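Local coordinates for protein membrane-anchored mycosin mycp1 (PDB 4HVL) that probably cleaves proteins as a subtilisin-like serine endopeptidase of the ESX-1 type VII secretion system, at residues R43-D48 with G259-T264; H168-G173 with V200-H205; Q243-P248 with G274-A279. All blocks are in the same frame, centred on the assembly; numbering follows the deposited sequence.

Contact 1. Residues R43-D48 with G259-T264; sequences RPWASD and GGIGPT
Trp45 and Pro263 make an aromatic-proline packing contact beyond the C-terminal end of strand 256-261, next to the outermost strand of the parallel sheet of the subtilisin-like fold. Trp45 is in the first turn of helix 45-50, from the N-terminal part of the chain. Pro263 is in the loop just after strand 256-261, which lies next to the edge strand 277-282. A CH-pi interaction joins them. Pro263 CA sits over one face of the indole, 3.4 Å from the centroid of the Trp45 six-membered ring and 10° off its normal. The proline ring continues over the same side, with CB 3.7 Å from Trp45 CD2. At the far end of the indole, Trp45 CH2 meets the peptide carbon Gly262 C at 3.4 Å. The carbonyl oxygen Ile261 O lies near the ring plane, at 4.0 Å from the same CH2. Ile261 also brings CD1 to 4.5 Å from Trp45 CH2, a loose apolar contact. The side chain of Trp45 leaves the helix with CG between the backbone N and the carbonyl carbon (chi1 75°), which carries the indole across to the loop. Its polar end is settled outside the two segments, since NE1 bonds to the carbonyl oxygen of Glu284. The indole also touches Pro282 of the edge strand. No hydrogen bond joins the two segments. Their attraction is therefore mainly dispersion, with a weak CH-pi part, while the Glu284 bond helps to fix how the flat ring is turned against the proline.

Contact 2. Residues H168-G173 with V200-H205; sequences HAANLG and VNYAVH. With ZN (zinc ion), chain C; ZN (zinc ion), chain E.
A tyrosine hydroxyl and an asparagine amide join two helices beside a zinc site: Tyr202 OH donates to Asn171 OD1 at 2.7 Å. The helices, 154-171 and 194-206, pack against the parallel sheet of the subtilisin-like alpha/beta fold. The hydroxyl comes in the carbonyl plane, on a lone pair, with a C=O...O angle of 129°. Amide and ring planes stand 73° apart. With CG anti to the backbone N (chi1 173°), Tyr202 reaches over to helix 154-171. Water 1 adds a second link, donating to Tyr202 OH and accepting from Asn171 ND2. That same nitrogen also bonds to Asp15, which with His168 ND1 binds the zinc ion of chain C. Asn171 is thus a second-shell residue, and Tyr202, bonded to the oxygen of the same amide, probably helps to hold it. Beside the polar pair the helices come close through small residues. Ala170 CB packs on Ala203 CB at 4.1 Å and on Tyr202 CE2 at 4.0 Å. Further along helix 194-206, His205 NE2 binds the zinc ion of chain E at 2.1 Å, while its ND1 donates to Asn201 OD1 at 2.7 Å.

Contact 3. Residues Q243-P248 with G274-A279; sequences QTIVSP and GPWVGA
Thr244 opens the contact with its backbone, not its side chain: Thr244 O lies at the edge of the Trp276 ring, in its plane, 3.4 Å from CH2. The segment belongs to strand 244-247, which forms a small two-stranded antiparallel sheet with strand 183-186 in the subtilisin-like fold. Trp276 is the third residue of a type I beta turn, Gly274 to Val277, that leads into strand 277-282. The Thr244 hydroxyl takes no part here and bonds to the carbonyl oxygen of Thr223. Ile245 follows. Its CB points away, but CD1 turns back to 4.3 Å from Trp276 CZ3. Its backbone pairs with Tyr185 in the small sheet. Val246 comes next and crosses the indole at about a right angle. Its CG2, anti to the carbonyl carbon, packs at 4.1 Å from Trp276 CZ2. Val246 N, 3.8 Å from Trp276 CZ2, is buried by the contact and has no hydrogen-bonding partner in the model.

The indole is held in place from its own turn and from outside. CG sits between the backbone N and the carbonyl carbon (chi1 44°), which folds the ring back over the turn. Trp239 meets it edge-to-face. Within the turn, Pro275 CD and Gly274 CA lie over one face of the Trp276 ring, CD 3.6 Å above its plane.

How the contacts relate
Along the chain contact 2 closes before contact 3 opens. Contact 1 starts near the N-terminus, so contact 2 is nested in its loop, while contacts 1 and 3 interleave. Contacts 1 and 3 have centres about 22 Å apart but share the parallel sheet. Its neighbouring strands 256-261 and 277-282 carry one segment of each, and Gly259 N lies 2.8 Å from Ala279 O, a probable hydrogen bond. Contact 2 lies about 30 Å from contact 1, centre to centre, across the chain's centre. Its centre is about 21 Å from that of contact 3, nearest atoms about 4 Å apart without touching. Helix 45-50 meets the last two strands, while contact 2 joins two helices of the same subtilisin-like fold.

Contact 1. Residues R43-D48 with G259-T264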
loop_
_atom_site.group_PDB
_atom_site.type_symbol
_atom_site.label_atom_id
_atom_site.label_comp_id
_atom_site.label_asym_id
_atom_site.label_seq_id
_atom_site.Cartn_x
_atom_site.Cartn_y
_atom_site.Cartn_z
ATOM N N ARG A 43 10.114 -17.472 -12.903
ATOM C CA ARG A 43 9.110 -16.795 -12.106
ATOM C C ARG A 43 9.774 -16.128 -10.908
ATOM O O ARG A 43 10.664 -16.712 -10.335
ATOM C CB ARG A 43 8.057 -17.801 -11.653
ATOM C CG ARG A 43 7.182 -18.274 -12.800
ATOM C CD ARG A 43 6.168 -19.315 -12.349
ATOM N NE ARG A 43 5.539 -19.962 -13.504
ATOM C CZ ARG A 43 4.917 -21.141 -13.482
ATOM N NH1 ARG A 43 4.803 -21.842 -12.356
ATOM N NH2 ARG A 43 4.395 -21.624 -14.605
ATOM N N PRO A 44 9.372 -14.883 -10.554
ATOM C CA PRO A 44 9.910 -14.266 -9.326
ATOM C C PRO A 44 9.574 -15.111 -8.094
ATOM O O PRO A 44 8.577 -15.854 -8.107
ATOM C CB PRO A 44 9.201 -12.915 -9.254
ATOM C CG PRO A 44 8.573 -12.701 -10.586
ATOM C CD PRO A 44 8.371 -14.030 -11.219
ATOM N N TRP A 45 10.401 -15.034 -7.049
ATOM C CA TRP A 45 10.198 -15.915 -5.886
ATOM C C TRP A 45 8.804 -15.687 -5.278
ATOM O O TRP A 45 8.171 -16.622 -4.805
ATOM C CB TRP A 45 11.292 -15.718 -4.823
ATOM C CG TRP A 45 11.165 -14.468 -4.001
ATOM C CD1 TRP A 45 11.755 -13.269 -4.246
ATOM C CD2 TRP A 45 10.408 -14.302 -2.784
ATOM N NE1 TRP A 45 11.414 -12.369 -3.271
ATOM C CE2 TRP A 45 10.594 -12.974 -2.357
ATOM C CE3 TRP A 45 9.599 -15.153 -2.013
ATOM C CZ2 TRP A 45 10.010 -12.468 -1.192
ATOM C CZ3 TRP A 45 8.997 -14.636 -0.864
ATOM C CH2 TRP A 45 9.215 -13.308 -0.465
ATOM N N ALA A 46 8.323 -14.450 -5.339
ATOM C CA ALA A 46 7.035 -14.106 -4.759
ATOM C C ALA A 46 5.860 -14.750 -5.485
ATOM O O ALA A 46 4.875 -15.145 -4.852
ATOM C CB ALA A 46 6.861 -12.596 -4.713
ATOM N N SER A 47 5.969 -14.859 -6.802
ATOM C CA SER A 47 4.965 -15.525 -7.618
ATOM C C SER A 47 4.908 -17.026 -7.303
ATOM O O SER A 47 3.829 -17.595 -7.161
ATOM C CB SER A 47 5.269 -15.318 -9.105
ATOM O OG SER A 47 5.308 -13.921 -9.399
ATOM N N ASP A 48 6.071 -17.654 -7.191
ATOM C CA ASP A 48 6.130 -19.059 -6.802
ATOM C C ASP A 48 5.601 -19.278 -5.382
ATOM O O ASP A 48 4.812 -20.176 -5.145
ATOM C CB ASP A 48 7.560 -19.590 -6.933
ATOM C CG ASP A 48 7.877 -20.079 -8.342
ATOM O OD1 ASP A 48 6.964 -20.119 -9.200
ATOM O OD2 ASP A 48 9.047 -20.425 -8.592
ATOM N N GLY A 259 2.037 -6.073 6.524
ATOM C CA GLY A 259 3.473 -6.108 6.795
ATOM C C GLY A 259 4.229 -6.940 5.775
ATOM O O GLY A 259 3.628 -7.568 4.906
ATOM N N GLY A 260 5.554 -6.947 5.879
ATOM C CA GLY A 260 6.431 -7.547 4.852
ATOM C C GLY A 260 7.116 -8.802 5.328
ATOM O O GLY A 260 7.462 -8.900 6.486
ATOM N N ILE A 261 7.262 -9.774 4.429
ATOM C CA ILE A 261 8.156 -10.895 4.651
ATOM C C ILE A 261 9.161 -10.995 3.522
ATOM O O ILE A 261 8.922 -10.479 2.416
ATOM C CB ILE A 261 7.418 -12.255 4.778
ATOM C CG1 ILE A 261 6.564 -12.543 3.541
ATOM C CG2 ILE A 261 6.588 -12.296 6.051
ATOM C CD1 ILE A 261 6.636 -13.976 3.103
ATOM N N GLY A 262 10.263 -11.679 3.809
ATOM C CA GLY A 262 11.311 -11.966 2.841
ATOM C C GLY A 262 11.215 -13.367 2.244
ATOM O O GLY A 262 10.319 -14.136 2.618
ATOM N N PRO A 263 12.149 -13.712 1.321
ATOM C CA PRO A 263 12.098 -14.991 0.603
ATOM C C PRO A 263 12.255 -16.216 1.494
ATOM O O PRO A 263 11.844 -17.295 1.092
ATOM C CB PRO A 263 13.250 -14.915 -0.423
ATOM C CG PRO A 263 13.917 -13.608 -0.227
ATOM C CD PRO A 263 13.357 -12.938 0.993
ATOM N N THR A 264 12.822 -16.051 2.694
ATOM C CA THR A 264 12.890 -17.154 3.658
ATOM C C THR A 264 11.662 -17.246 4.570
ATOM O O THR A 264 11.628 -18.094 5.450
ATOM C CB THR A 264 14.142 -17.063 4.546
ATOM O OG1 THR A 264 13.993 -15.990 5.476
ATOM C CG2 THR A 264 15.396 -16.856 3.691
#

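Contact 2. Residues H168-G173 with V200-H205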
loop_
_atom_site.group_PDB
_atom_site.type_symbol
_atom_site.label_atom_id
_atom_site.label_comp_id
_atom_site.label_asym_id
_atom_site.label_seq_id
_atom_site.Cartn_x
_atom_site.Cartn_y
_atom_site.Cartn_z
ATOM N N HIS A 168 -11.624 10.848 -3.287
ATOM C CA HIS A 168 -11.570 10.861 -4.733
ATOM C C HIS A 168 -11.453 9.432 -5.335
ATOM O O HIS A 168 -12.175 9.095 -6.278
ATOM C CB HIS A 168 -10.434 11.764 -5.178
ATOM C CG HIS A 168 -10.221 11.816 -6.656
ATOM N ND1 HIS A 168 -11.052 12.501 -7.508
ATOM C CD2 HIS A 168 -9.235 11.303 -7.429
ATOM C CE1 HIS A 168 -10.601 12.398 -8.749
ATOM N NE2 HIS A 168 -9.494 11.675 -8.726
ATOM N N ALA A 169 -10.579 8.591 -4.766
ATOM C CA ALA A 169 -10.438 7.207 -5.228
ATOM C C ALA A 169 -11.768 6.472 -5.198
ATOM O O ALA A 169 -12.126 5.750 -6.137
ATOM C CB ALA A 169 -9.395 6.465 -4.406
ATOM N N ALA A 170 -12.481 6.624 -4.090
ATOM C CA ALA A 170 -13.798 5.997 -3.905
ATOM C C ALA A 170 -14.786 6.495 -4.953
ATOM O O ALA A 170 -15.512 5.700 -5.563
ATOM C CB ALA A 170 -14.317 6.293 -2.515
ATOM N N ASN A 171 -14.783 7.816 -5.178
ATOM C CA ASN A 171 -15.646 8.436 -6.193
ATOM C C ASN A 171 -15.382 7.975 -7.631
ATOM O O ASN A 171 -16.285 8.007 -8.476
ATOM C CB ASN A 171 -15.588 9.968 -6.091
ATOM C CG ASN A 171 -16.295 10.495 -4.834
ATOM O OD1 ASN A 171 -17.004 9.758 -4.157
ATOM N ND2 ASN A 171 -16.114 11.784 -4.533
ATOM N N LEU A 172 -14.141 7.568 -7.897
ATOM C CA LEU A 172 -13.750 6.994 -9.198
ATOM C C LEU A 172 -14.371 5.626 -9.441
ATOM O O LEU A 172 -14.383 5.168 -10.569
ATOM C CB LEU A 172 -12.220 6.889 -9.305
ATOM C CG LEU A 172 -11.522 8.258 -9.419
ATOM C CD1 LEU A 172 -10.019 8.133 -9.227
ATOM C CD2 LEU A 172 -11.846 8.920 -10.763
ATOM N N GLY A 173 -14.880 4.974 -8.399
ATOM C CA GLY A 173 -15.585 3.692 -8.555
ATOM C C GLY A 173 -14.700 2.461 -8.370
ATOM O O GLY A 173 -15.039 1.373 -8.816
ATOM N N VAL A 200 -11.644 6.946 4.971
ATOM C CA VAL A 200 -11.543 5.490 4.934
ATOM C C VAL A 200 -12.923 4.901 5.153
ATOM O O VAL A 200 -13.361 4.002 4.409
ATOM C CB VAL A 200 -10.533 4.966 5.992
ATOM C CG1 VAL A 200 -10.553 3.454 6.053
ATOM C CG2 VAL A 200 -9.103 5.421 5.668
ATOM N N ASN A 201 -13.635 5.429 6.153
ATOM C CA ASN A 201 -15.013 5.000 6.436
ATOM C C ASN A 201 -15.947 5.150 5.241
ATOM O O ASN A 201 -16.742 4.256 4.973
ATOM C CB ASN A 201 -15.570 5.769 7.630
ATOM C CG ASN A 201 -16.956 5.288 8.050
ATOM O OD1 ASN A 201 -17.125 4.162 8.478
ATOM N ND2 ASN A 201 -17.944 6.162 7.941
ATOM N N TYR A 202 -15.868 6.293 4.559
ATOM C CA TYR A 202 -16.672 6.579 3.362
ATOM C C TYR A 202 -16.357 5.571 2.250
ATOM O O TYR A 202 -17.273 5.001 1.648
ATOM C CB TYR A 202 -16.357 8.011 2.946
ATOM C CG TYR A 202 -16.908 8.577 1.646
ATOM C CD1 TYR A 202 -18.101 9.274 1.621
ATOM C CD2 TYR A 202 -16.169 8.492 0.474
ATOM C CE1 TYR A 202 -18.566 9.841 0.452
ATOM C CE2 TYR A 202 -16.615 9.046 -0.698
ATOM C CZ TYR A 202 -17.811 9.728 -0.707
ATOM O OH TYR A 202 -18.248 10.271 -1.873
ATOM N N ALA A 203 -15.075 5.326 1.996
ATOM C CA ALA A 203 -14.682 4.350 0.980
ATOM C C ALA A 203 -15.240 2.964 1.268
ATOM O O ALA A 203 -15.780 2.297 0.379
ATOM C CB ALA A 203 -13.161 4.280 0.838
ATOM N N VAL A 204 -15.151 2.552 2.525
ATOM C CA VAL A 204 -15.494 1.181 2.911
ATOM C C VAL A 204 -16.991 0.996 3.132
ATOM O O VAL A 204 -17.548 -0.010 2.691
ATOM C CB VAL A 204 -14.721 0.776 4.182
ATOM C CG1 VAL A 204 -15.392 -0.352 4.898
ATOM C CG2 VAL A 204 -13.285 0.431 3.821
ATOM N N HIS A 205 -17.637 1.945 3.803
ATOM C CA HIS A 205 -19.042 1.784 4.176
ATOM C C HIS A 205 -20.022 2.458 3.218
ATOM O O HIS A 205 -21.165 2.032 3.138
ATOM C CB HIS A 205 -19.292 2.231 5.619
ATOM C CG HIS A 205 -18.698 1.311 6.624
ATOM N ND1 HIS A 205 -17.943 1.747 7.693
ATOM C CD2 HIS A 205 -18.682 -0.041 6.682
ATOM C CE1 HIS A 205 -17.514 0.703 8.379
ATOM N NE2 HIS A 205 -17.950 -0.387 7.782
HETATM ZN ZN ZN C . -12.867 13.596 -7.245
HETATM ZN ZN ZN E . -17.450 -2.346 8.398
HETATM O O HOH W 1 -17.438 13.356 -2.230
HETATM O O HOH W 2 -18.995 -3.793 7.694
HETATM O O HOH W 3 -16.906 -1.921 10.557
#

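Contact 3. Residues Q243-P248 with G274-A279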
loop_
_atom_site.group_PDB
_atom_site.type_symbol
_atom_site.label_atom_id
_atom_site.label_comp_id
_atom_site.label_asym_id
_atom_site.label_seq_id
_atom_site.Cartn_x
_atom_site.Cartn_y
_atom_site.Cartn_z
ATOM N N GLN A 243 4.744 3.654 20.293
ATOM C CA GLN A 243 5.363 4.991 20.272
ATOM C C GLN A 243 5.131 5.739 18.950
ATOM O O GLN A 243 5.098 6.977 18.934
ATOM C CB GLN A 243 6.869 4.867 20.491
ATOM C CG GLN A 243 7.229 4.079 21.740
ATOM C CD GLN A 243 8.713 3.766 21.834
ATOM O OE1 GLN A 243 9.451 3.806 20.828
ATOM N NE2 GLN A 243 9.161 3.439 23.043
ATOM N N THR A 244 5.026 4.987 17.851
ATOM C CA THR A 244 4.887 5.547 16.515
ATOM C C THR A 244 3.538 5.157 15.894
ATOM O O THR A 244 3.248 3.983 15.706
ATOM C CB THR A 244 6.048 5.082 15.616
ATOM O OG1 THR A 244 7.284 5.482 16.202
ATOM C CG2 THR A 244 5.963 5.685 14.217
ATOM N N ILE A 245 2.701 6.154 15.634
ATOM C CA ILE A 245 1.476 5.969 14.877
ATOM C C ILE A 245 1.859 5.896 13.394
ATOM O O ILE A 245 2.663 6.711 12.922
ATOM C CB ILE A 245 0.499 7.149 15.107
ATOM C CG1 ILE A 245 0.110 7.251 16.592
ATOM C CG2 ILE A 245 -0.733 7.058 14.203
ATOM C CD1 ILE A 245 -0.438 5.959 17.175
ATOM N N VAL A 246 1.330 4.898 12.691
ATOM C CA VAL A 246 1.402 4.814 11.227
ATOM C C VAL A 246 -0.018 4.959 10.679
ATOM O O VAL A 246 -0.934 4.207 11.077
ATOM C CB VAL A 246 2.007 3.467 10.760
ATOM C CG1 VAL A 246 2.184 3.456 9.246
ATOM C CG2 VAL A 246 3.352 3.214 11.446
ATOM N N SER A 247 -0.214 5.925 9.789
ATOM C CA SER A 247 -1.548 6.205 9.230
ATOM C C SER A 247 -1.510 6.120 7.705
ATOM O O SER A 247 -0.581 6.622 7.092
ATOM C CB SER A 247 -2.032 7.605 9.626
ATOM O OG SER A 247 -3.377 7.841 9.207
ATOM N N PRO A 248 -2.554 5.547 7.089
ATOM C CA PRO A 248 -3.835 5.112 7.664
ATOM C C PRO A 248 -3.804 3.667 8.198
ATOM O O PRO A 248 -4.851 3.100 8.526
ATOM C CB PRO A 248 -4.780 5.222 6.478
ATOM C CG PRO A 248 -3.912 4.822 5.333
ATOM C CD PRO A 248 -2.565 5.431 5.621
ATOM N N GLY A 274 2.855 -3.056 14.566
ATOM C CA GLY A 274 1.928 -2.438 15.487
ATOM C C GLY A 274 0.673 -3.249 15.761
ATOM O O GLY A 274 0.431 -4.276 15.100
ATOM N N PRO A 275 -0.159 -2.761 16.701
ATOM C CA PRO A 275 -1.386 -3.477 17.042
ATOM C C PRO A 275 -2.393 -3.598 15.889
ATOM O O PRO A 275 -3.338 -4.372 15.997
ATOM C CB PRO A 275 -1.969 -2.662 18.207
ATOM C CG PRO A 275 -1.418 -1.294 18.051
ATOM C CD PRO A 275 -0.066 -1.452 17.382
ATOM N N TRP A 276 -2.145 -2.877 14.789
ATOM C CA TRP A 276 -3.086 -2.749 13.666
ATOM C C TRP A 276 -2.725 -3.610 12.455
ATOM O O TRP A 276 -3.498 -3.711 11.521
ATOM C CB TRP A 276 -3.175 -1.269 13.230
ATOM C CG TRP A 276 -1.796 -0.640 13.156
ATOM C CD1 TRP A 276 -0.829 -0.911 12.238
ATOM C CD2 TRP A 276 -1.217 0.285 14.087
ATOM N NE1 TRP A 276 0.295 -0.207 12.509
ATOM C CE2 TRP A 276 0.091 0.554 13.633
ATOM C CE3 TRP A 276 -1.690 0.934 15.223
ATOM C CZ2 TRP A 276 0.950 1.434 14.285
ATOM C CZ3 TRP A 276 -0.848 1.830 15.877
ATOM C CH2 TRP A 276 0.471 2.074 15.398
ATOM N N VAL A 277 -1.556 -4.239 12.461
ATOM C CA VAL A 277 -1.137 -5.067 11.319
ATOM C C VAL A 277 -2.035 -6.325 11.275
ATOM O O VAL A 277 -2.232 -6.967 12.303
ATOM C CB VAL A 277 0.359 -5.454 11.431
ATOM C CG1 VAL A 277 0.787 -6.355 10.273
ATOM C CG2 VAL A 277 1.224 -4.216 11.496
ATOM N N GLY A 278 -2.580 -6.644 10.099
ATOM C CA GLY A 278 -3.544 -7.744 9.914
ATOM C C GLY A 278 -3.040 -8.938 9.107
ATOM O O GLY A 278 -3.549 -10.048 9.235
ATOM N N ALA A 279 -2.020 -8.721 8.283
ATOM C CA ALA A 279 -1.543 -9.737 7.378
ATOM C C ALA A 279 -0.164 -9.356 6.851
ATOM O O ALA A 279 0.353 -8.259 7.143
ATOM C CB ALA A 279 -2.512 -9.884 6.224
#